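Local coordinates for protein acetyltransferase PA1377 (Pseudomonas aeruginosa, PDB 2VI7) that belongs to the GNAT (GCN5-related) superfamily and is probably an N-acetyltransferase, its acceptor substrate not being established, at residues R83-G92 with L120-Y128. Sequence-based numbering, arbitrary orientation.
Sequences RSHSGSIGMG and LRRVELTVY
Glu124 reaches across to Arg83 over the backbone of the neighbouring strand. Its CB and CG pass beside Gly87 O, Glu124 CG lying 3.7 Å from Gly87 O; chi1 of -38° turns CG beside the backbone N, and the rest of the chain extends toward Arg83. Glu124 OE2 takes Arg83 NH1 on its syn side at 3.1 Å, the donor 23° out of the carboxylate plane, and offers its anti lone pair to Arg122 NE at 2.7 Å. Arg83 NH2 adds weak bonds to both oxygens, and OE1 receives a hydrogen bond from a water that also donates to Ser86 OG. One carboxylate thus bridges two guanidinium groups, each meeting OE2 near its own plane. Arg83 NH1 also bonds Tyr152 O of the second subunit, and Arg122 NH2 pairs with Glu146, so the network borders the dimer interface.

Beneath it, strands 86-95 and 122-128 run parallel, the two strands of a beta-alpha-beta crossover through helix 102-117, which packs against Ile89, Leu120 and Val123; this belongs to the GNAT fold. Gly87 N to Arg122 O and Glu124 N to Gly87 O, both 2.9 Å, join the backbones, and Ile89 N to Glu124 O continues the series. Beyond Ser88, whose OG accepts from Gly90 N in an ST turn, strand 86-95 breaks its regular course, and Gly90 O rather than Ile89 O receives Thr126 N. Ile89 lies alongside Leu125, CG1 pressed tightly to Leu125 CB at 3.5 Å. Bent at chi2 and chi3, Met91 brings SD to 3.1 Å from Thr126 OG1 and sets CE over one face of the Tyr128 ring, 3.6 Å from its centroid, in a CH-pi contact; Tyr128 OH bonds Val34 O.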
loop_
_atom_site.group_PDB
_atom_site.type_symbol
_atom_site.label_atom_id
_atom_site.label_comp_id
_atom_site.label_asym_id
_atom_site.label_seq_id
_atom_site.Cartn_x
_atom_site.Cartn_y
_atom_site.Cartn_z
ATOM N N ARG A 83 9.780 -5.057 5.324
ATOM C CA ARG A 83 9.583 -4.338 4.062
ATOM C C ARG A 83 10.437 -3.076 4.040
ATOM O O ARG A 83 10.523 -2.394 3.023
ATOM C CB ARG A 83 8.124 -3.929 3.921
ATOM C CG ARG A 83 7.181 -5.083 3.791
ATOM C CD ARG A 83 6.960 -5.411 2.335
ATOM N NE ARG A 83 6.177 -4.365 1.681
ATOM C CZ ARG A 83 6.549 -3.714 0.585
ATOM N NH1 ARG A 83 7.706 -3.983 -0.008
ATOM N NH2 ARG A 83 5.755 -2.786 0.083
ATOM N N SER A 84 11.073 -2.780 5.167
ATOM C CA SER A 84 11.882 -1.575 5.316
ATOM C C SER A 84 13.073 -1.425 4.375
ATOM O O SER A 84 13.719 -0.376 4.361
ATOM C CB SER A 84 12.341 -1.448 6.770
ATOM O OG SER A 84 13.119 -2.566 7.142
ATOM N N HIS A 85 13.374 -2.460 3.598
ATOM C CA HIS A 85 14.470 -2.369 2.639
ATOM C C HIS A 85 13.916 -1.675 1.397
ATOM O O HIS A 85 14.655 -1.394 0.454
ATOM C CB HIS A 85 14.982 -3.756 2.250
ATOM C CG HIS A 85 13.935 -4.622 1.626
ATOM N ND1 HIS A 85 12.974 -5.275 2.367
ATOM C CD2 HIS A 85 13.662 -4.898 0.329
ATOM C CE1 HIS A 85 12.156 -5.916 1.553
ATOM N NE2 HIS A 85 12.551 -5.703 0.312
ATOM N N SER A 86 12.607 -1.412 1.404
ATOM C CA SER A 86 11.943 -0.756 0.279
ATOM C C SER A 86 11.350 0.588 0.662
ATOM O O SER A 86 11.204 0.913 1.838
ATOM C CB SER A 86 10.822 -1.632 -0.279
ATOM O OG SER A 86 9.726 -1.659 0.618
ATOM N N GLY A 87 11.014 1.362 -0.359
ATOM C CA GLY A 87 10.434 2.669 -0.151
ATOM C C GLY A 87 9.453 2.895 -1.276
ATOM O O GLY A 87 9.524 2.219 -2.302
ATOM N N SER A 88 8.533 3.833 -1.094
ATOM C CA SER A 88 7.545 4.120 -2.122
ATOM C C SER A 88 7.476 5.592 -2.448
ATOM O O SER A 88 7.651 6.432 -1.580
ATOM C CB SER A 88 6.162 3.658 -1.671
ATOM O OG SER A 88 5.171 4.048 -2.611
ATOM N N ILE A 89 7.236 5.899 -3.714
ATOM C CA ILE A 89 7.093 7.285 -4.130
ATOM C C ILE A 89 5.666 7.474 -4.671
ATOM O O ILE A 89 5.397 8.405 -5.420
ATOM C CB ILE A 89 8.144 7.705 -5.211
ATOM C CG1 ILE A 89 7.931 6.921 -6.506
ATOM C CG2 ILE A 89 9.555 7.492 -4.676
ATOM C CD1 ILE A 89 8.778 7.417 -7.662
ATOM N N GLY A 90 4.764 6.575 -4.272
ATOM C CA GLY A 90 3.367 6.634 -4.677
ATOM C C GLY A 90 3.114 6.701 -6.167
ATOM O O GLY A 90 3.662 5.904 -6.920
ATOM N N MET A 91 2.264 7.635 -6.592
ATOM C CA MET A 91 1.944 7.810 -8.014
ATOM C C MET A 91 3.081 8.582 -8.676
ATOM O O MET A 91 3.016 8.974 -9.848
ATOM C CB MET A 91 0.626 8.566 -8.183
ATOM C CG MET A 91 -0.620 7.766 -7.843
ATOM S SD MET A 91 -1.081 6.548 -9.094
ATOM C CE MET A 91 -0.818 7.446 -10.611
ATOM N N GLY A 92 4.127 8.804 -7.890
ATOM C CA GLY A 92 5.301 9.489 -8.384
ATOM C C GLY A 92 5.391 10.996 -8.264
ATOM O O GLY A 92 4.975 11.618 -7.286
ATOM N N LEU A 120 18.296 1.914 0.264
ATOM C CA LEU A 120 17.128 1.088 -0.023
ATOM C C LEU A 120 17.442 0.163 -1.189
ATOM O O LEU A 120 18.161 0.542 -2.114
ATOM C CB LEU A 120 15.916 1.955 -0.378
ATOM C CG LEU A 120 15.332 2.827 0.727
ATOM C CD1 LEU A 120 14.165 3.625 0.170
ATOM C CD2 LEU A 120 14.903 1.948 1.902
ATOM N N ARG A 121 16.901 -1.049 -1.136
ATOM C CA ARG A 121 17.112 -2.035 -2.190
ATOM C C ARG A 121 16.001 -1.978 -3.239
ATOM O O ARG A 121 16.189 -2.390 -4.374
ATOM C CB ARG A 121 17.139 -3.442 -1.587
ATOM C CG ARG A 121 17.365 -4.574 -2.579
ATOM C CD ARG A 121 17.026 -5.891 -1.905
ATOM N NE ARG A 121 17.325 -7.079 -2.704
ATOM C CZ ARG A 121 18.533 -7.630 -2.815
ATOM N NH1 ARG A 121 19.570 -7.092 -2.185
ATOM N NH2 ARG A 121 18.698 -8.748 -3.519
ATOM N N ARG A 122 14.850 -1.441 -2.859
ATOM C CA ARG A 122 13.704 -1.406 -3.751
ATOM C C ARG A 122 12.892 -0.131 -3.604
ATOM O O ARG A 122 12.585 0.290 -2.493
ATOM C CB ARG A 122 12.830 -2.621 -3.429
ATOM C CG ARG A 122 11.552 -2.767 -4.209
ATOM C CD ARG A 122 10.736 -3.914 -3.637
ATOM N NE ARG A 122 9.378 -3.895 -4.172
ATOM C CZ ARG A 122 9.041 -4.360 -5.369
ATOM N NH1 ARG A 122 9.962 -4.900 -6.151
ATOM N NH2 ARG A 122 7.797 -4.242 -5.808
ATOM N N VAL A 123 12.551 0.490 -4.728
ATOM C CA VAL A 123 11.728 1.693 -4.708
ATOM C C VAL A 123 10.535 1.373 -5.600
ATOM O O VAL A 123 10.704 0.885 -6.718
ATOM C CB VAL A 123 12.478 2.924 -5.239
ATOM C CG1 VAL A 123 11.594 4.156 -5.128
ATOM C CG2 VAL A 123 13.745 3.135 -4.450
ATOM N N GLU A 124 9.338 1.643 -5.089
ATOM C CA GLU A 124 8.096 1.332 -5.783
ATOM C C GLU A 124 7.248 2.542 -6.160
ATOM O O GLU A 124 7.260 3.567 -5.485
ATOM C CB GLU A 124 7.273 0.400 -4.897
ATOM C CG GLU A 124 8.130 -0.611 -4.151
ATOM C CD GLU A 124 7.423 -1.230 -2.964
ATOM O OE1 GLU A 124 6.667 -0.504 -2.286
ATOM O OE2 GLU A 124 7.635 -2.434 -2.693
ATOM N N LEU A 125 6.504 2.408 -7.252
ATOM C CA LEU A 125 5.630 3.476 -7.721
ATOM C C LEU A 125 4.534 2.903 -8.599
ATOM O O LEU A 125 4.591 1.746 -9.000
ATOM C CB LEU A 125 6.430 4.519 -8.517
ATOM C CG LEU A 125 6.977 4.176 -9.914
ATOM C CD1 LEU A 125 5.848 4.056 -10.922
ATOM C CD2 LEU A 125 7.927 5.277 -10.353
ATOM N N THR A 126 3.518 3.711 -8.876
ATOM C CA THR A 126 2.431 3.295 -9.754
ATOM C C THR A 126 2.265 4.496 -10.661
ATOM O O THR A 126 2.517 5.620 -10.251
ATOM C CB THR A 126 1.095 3.027 -8.994
ATOM O OG1 THR A 126 0.713 4.195 -8.261
ATOM C CG2 THR A 126 1.227 1.836 -8.055
ATOM N N VAL A 127 1.874 4.253 -11.899
ATOM C CA VAL A 127 1.689 5.327 -12.863
ATOM C C VAL A 127 0.567 4.908 -13.814
ATOM O O VAL A 127 0.433 3.733 -14.165
ATOM C CB VAL A 127 3.034 5.619 -13.643
ATOM C CG1 VAL A 127 3.612 4.355 -14.204
ATOM C CG2 VAL A 127 2.800 6.532 -14.798
ATOM N N TYR A 128 -0.266 5.859 -14.212
ATOM C CA TYR A 128 -1.364 5.552 -15.123
ATOM C C TYR A 128 -0.832 5.009 -16.440
ATOM O O TYR A 128 0.080 5.585 -17.014
ATOM C CB TYR A 128 -2.189 6.810 -15.336
ATOM C CG TYR A 128 -2.920 7.208 -14.071
ATOM C CD1 TYR A 128 -2.814 8.494 -13.546
ATOM C CD2 TYR A 128 -3.709 6.281 -13.381
ATOM C CE1 TYR A 128 -3.478 8.849 -12.360
ATOM C CE2 TYR A 128 -4.370 6.626 -12.195
ATOM C CZ TYR A 128 -4.251 7.911 -11.693
ATOM O OH TYR A 128 -4.899 8.264 -10.526
HETATM O O HOH W 1 7.624 0.369 0.106
#